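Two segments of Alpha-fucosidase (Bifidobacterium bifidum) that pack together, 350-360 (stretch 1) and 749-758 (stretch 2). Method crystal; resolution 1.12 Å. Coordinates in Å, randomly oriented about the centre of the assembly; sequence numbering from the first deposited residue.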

# COMPACT_ATOMS: atom_id res chain seq x y z
N ALA A 350 18.39 -21.77 3.60
CA ALA A 350 18.46 -20.33 3.39
C ALA A 350 17.32 -19.86 2.48
O ALA A 350 16.80 -20.62 1.67
CB ALA A 350 19.80 -19.94 2.80
N THR A 351 16.95 -18.59 2.62
CA THR A 351 15.77 -18.05 1.96
C THR A 351 15.88 -18.06 0.44
O THR A 351 14.90 -18.33 -0.26
CB THR A 351 15.44 -16.65 2.51
OG1 THR A 351 15.31 -16.73 3.94
CG2 THR A 351 14.14 -16.10 1.92
N ASP A 352 17.08 -17.79 -0.08
CA ASP A 352 17.31 -17.91 -1.52
C ASP A 352 17.20 -19.36 -2.01
O ASP A 352 16.59 -19.63 -3.05
CB ASP A 352 18.62 -17.24 -1.97
CG ASP A 352 19.85 -17.69 -1.18
OD1 ASP A 352 19.74 -18.42 -0.16
OD2 ASP A 352 20.96 -17.28 -1.59
N ALA A 353 17.78 -20.29 -1.24
CA ALA A 353 17.66 -21.72 -1.54
C ALA A 353 16.21 -22.19 -1.47
O ALA A 353 15.76 -22.99 -2.30
CB ALA A 353 18.53 -22.54 -0.60
N LEU A 354 15.48 -21.67 -0.48
CA LEU A 354 14.06 -21.97 -0.30
C LEU A 354 13.24 -21.52 -1.50
O LEU A 354 12.42 -22.27 -2.01
CB LEU A 354 13.54 -21.32 0.98
CG LEU A 354 12.07 -21.51 1.35
CD1 LEU A 354 11.77 -22.96 1.68
CD2 LEU A 354 11.71 -20.62 2.51
N LEU A 355 13.47 -20.28 -1.95
CA LEU A 355 12.79 -19.76 -3.13
C LEU A 355 13.08 -20.62 -4.36
O LEU A 355 12.17 -20.95 -5.11
CB LEU A 355 13.18 -18.30 -3.37
CG LEU A 355 12.62 -17.64 -4.63
CD1 LEU A 355 11.09 -17.55 -4.60
CD2 LEU A 355 13.24 -16.26 -4.83
N LYS A 356 14.35 -20.98 -4.55
CA LYS A 356 14.75 -21.80 -5.69
C LYS A 356 14.06 -23.16 -5.68
O LYS A 356 13.58 -23.61 -6.72
CB LYS A 356 16.27 -21.97 -5.71
CG LYS A 356 16.82 -22.46 -7.04
CD LYS A 356 18.34 -22.35 -7.07
CE LYS A 356 18.89 -22.75 -8.43
NZ LYS A 356 20.37 -22.57 -8.48
N ALA A 357 13.99 -23.79 -4.51
CA ALA A 357 13.32 -25.09 -4.37
C ALA A 357 11.82 -24.96 -4.67
O ALA A 357 11.24 -25.82 -5.33
CB ALA A 357 13.55 -25.66 -2.98
N TYR A 358 11.21 -23.89 -4.18
CA TYR A 358 9.80 -23.62 -4.45
C TYR A 358 9.56 -23.48 -5.96
O TYR A 358 8.62 -24.05 -6.50
CB TYR A 358 9.37 -22.35 -3.71
CG TYR A 358 7.88 -22.17 -3.53
CD1 TYR A 358 7.25 -22.50 -2.33
CD2 TYR A 358 7.09 -21.62 -4.55
CE1 TYR A 358 5.89 -22.31 -2.14
CE2 TYR A 358 5.72 -21.43 -4.38
CZ TYR A 358 5.13 -21.78 -3.18
OH TYR A 358 3.78 -21.58 -3.02
N GLN A 359 10.44 -22.73 -6.63
CA GLN A 359 10.35 -22.51 -8.07
C GLN A 359 10.53 -23.80 -8.87
O GLN A 359 9.86 -24.01 -9.89
CB GLN A 359 11.39 -21.48 -8.53
CG GLN A 359 11.09 -20.06 -8.08
CD GLN A 359 12.24 -19.09 -8.30
OE1 GLN A 359 13.41 -19.46 -8.19
NE2 GLN A 359 11.90 -17.84 -8.58
N ARG A 360 11.43 -24.67 -8.40
CA ARG A 360 11.75 -25.91 -9.10
C ARG A 360 10.79 -27.05 -8.77
O ARG A 360 10.78 -28.08 -9.45
CB ARG A 360 13.20 -26.32 -8.82
CG ARG A 360 14.23 -25.39 -9.45
CD ARG A 360 15.66 -25.75 -9.07
NE ARG A 360 16.05 -27.07 -9.57
CZ ARG A 360 16.57 -27.30 -10.78
NH1 ARG A 360 16.75 -26.30 -11.63
NH2 ARG A 360 16.89 -28.54 -11.13
N LEU A 749 4.75 -16.37 -5.90
CA LEU A 749 6.00 -16.78 -5.27
C LEU A 749 6.99 -17.31 -6.30
O LEU A 749 8.19 -17.05 -6.20
CB LEU A 749 5.75 -17.80 -4.15
CG LEU A 749 5.54 -17.19 -2.75
CD1 LEU A 749 4.48 -16.09 -2.73
CD2 LEU A 749 5.20 -18.26 -1.74
N LYS A 750 6.50 -18.02 -7.31
CA LYS A 750 7.37 -18.59 -8.34
C LYS A 750 7.85 -17.57 -9.38
O LYS A 750 8.96 -17.70 -9.90
CB LYS A 750 6.68 -19.75 -9.06
CG LYS A 750 6.51 -20.99 -8.20
CD LYS A 750 5.70 -22.05 -8.92
CE LYS A 750 5.46 -23.23 -8.01
NZ LYS A 750 4.66 -24.29 -8.69
N ASN A 751 7.03 -16.56 -9.65
CA ASN A 751 7.24 -15.70 -10.81
C ASN A 751 7.33 -14.20 -10.52
O ASN A 751 7.49 -13.41 -11.45
CB ASN A 751 6.15 -15.94 -11.85
CG ASN A 751 6.14 -17.37 -12.35
OD1 ASN A 751 7.09 -17.82 -12.99
ND2 ASN A 751 5.06 -18.09 -12.07
N ALA A 752 7.21 -13.80 -9.26
CA ALA A 752 7.16 -12.37 -8.93
C ALA A 752 7.83 -12.01 -7.61
O ALA A 752 7.55 -10.96 -7.02
CB ALA A 752 5.71 -11.86 -8.98
N MET A 753 8.74 -12.88 -7.15
CA MET A 753 9.50 -12.61 -5.94
C MET A 753 11.00 -12.74 -6.20
O MET A 753 11.45 -13.75 -6.74
CB MET A 753 9.10 -13.58 -4.82
CG MET A 753 7.70 -13.34 -4.29
SD MET A 753 7.66 -11.88 -3.24
CE MET A 753 8.07 -12.65 -1.69
N TYR A 754 11.75 -11.71 -5.81
CA TYR A 754 13.21 -11.78 -5.86
C TYR A 754 13.75 -12.57 -4.66
O TYR A 754 12.98 -12.95 -3.76
CB TYR A 754 13.81 -10.37 -5.89
CG TYR A 754 13.59 -9.57 -7.17
CD1 TYR A 754 13.63 -10.17 -8.43
CD2 TYR A 754 13.38 -8.19 -7.10
CE1 TYR A 754 13.44 -9.42 -9.59
CE2 TYR A 754 13.21 -7.43 -8.26
CZ TYR A 754 13.23 -8.04 -9.49
OH TYR A 754 13.04 -7.28 -10.63
N ALA A 755 15.06 -12.81 -4.65
CA ALA A 755 15.71 -13.59 -3.59
C ALA A 755 15.54 -13.00 -2.19
O ALA A 755 15.56 -13.73 -1.20
CB ALA A 755 17.18 -13.81 -3.91
N ASN A 756 15.39 -11.67 -2.12
CA ASN A 756 15.14 -10.96 -0.87
C ASN A 756 13.65 -10.82 -0.56
O ASN A 756 13.26 -10.04 0.32
CB ASN A 756 15.79 -9.58 -0.92
CG ASN A 756 15.24 -8.70 -2.04
OD1 ASN A 756 14.37 -9.12 -2.80
ND2 ASN A 756 15.74 -7.48 -2.14
N LEU A 757 12.83 -11.55 -1.31
CA LEU A 757 11.37 -11.56 -1.20
C LEU A 757 10.69 -10.23 -1.53
O LEU A 757 9.52 -10.02 -1.17
CB LEU A 757 10.90 -12.15 0.14
CG LEU A 757 11.44 -13.55 0.47
CD1 LEU A 757 10.78 -14.09 1.72
CD2 LEU A 757 11.27 -14.52 -0.70
N PHE A 758 11.40 -9.35 -2.22
CA PHE A 758 10.75 -8.19 -2.83
C PHE A 758 9.89 -8.65 -4.01
O PHE A 758 10.34 -9.39 -4.88
CB PHE A 758 11.77 -7.17 -3.34
CG PHE A 758 12.17 -6.10 -2.34
CD1 PHE A 758 11.47 -5.91 -1.14
CD2 PHE A 758 13.22 -5.24 -2.65
CE1 PHE A 758 11.85 -4.89 -0.25
CE2 PHE A 758 13.61 -4.23 -1.77
CZ PHE A 758 12.91 -4.05 -0.57
O HOH W 1 9.88 -15.62 -7.83
O HOH W 2 13.06 -15.12 -8.58
O HOH W 3 7.26 -25.78 -9.34

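A helix commonly packs against irregular chain by presenting one apolar stripe and letting a few polar groups engage the partner's backbone; this pair from a bifidobacterial alpha-fucosidase is a compact example. Stretch 1 is helical from Thr351 to Arg360, with Ala350 as its N-cap residue. Stretch 2 enters as the end of a helix, leaves helical geometry at Ala752 and closes with a type I turn from Tyr754 to Leu757, in which Leu757 N donates to Tyr754 O. The chains approach near both ends of the contact: the CA atoms of Asp352 and Ala755 lie 5.1 Å apart, those of Gln359 and Lys750 4.9 Å.

At the first approach, small Ala755 meets Asp352, closest CB to CB at 4.2 Å; at the second, the CA-to-CB bonds of long Gln359 and Lys750 point sideways. Beside Ala755, Thr351 CG2 reaches Leu757 CD1 at 3.9 Å, while the threonine hydroxyl is satisfied elsewhere in the structure. Leu355, buried and pointing toward stretch 2, fills the centre. Its branches pack mainly against backbone: Leu355 CD1 lies 3.3 Å from Leu749 O, and CD2 3.5 Å from Tyr754 O and 3.8 Å from Ala755 CA. One turn on, Tyr358 offers a flat surface. Leu749 CD2 sits over one ring face, 4.2 Å from the centroid, in a CH-pi contact, and Lys750 CG lies at the ring edge, 3.7 Å from Tyr358 CD2.

The direct hydrogen bond across the contact comes from Gln359, whose long side chain brings NE2 to Lys750 O at 3.2 Å. Water extends its reach. Water 2 accepts from Gln359 NE2 (3.0 Å) and donates to Met753 O (2.8 Å). At the exposed margin, water 3 links Gln359 O (3.2 Å) to Lys750 NZ (3.1 Å), so the lysine combines an aliphatic stem against tyrosine with a hydrated amine.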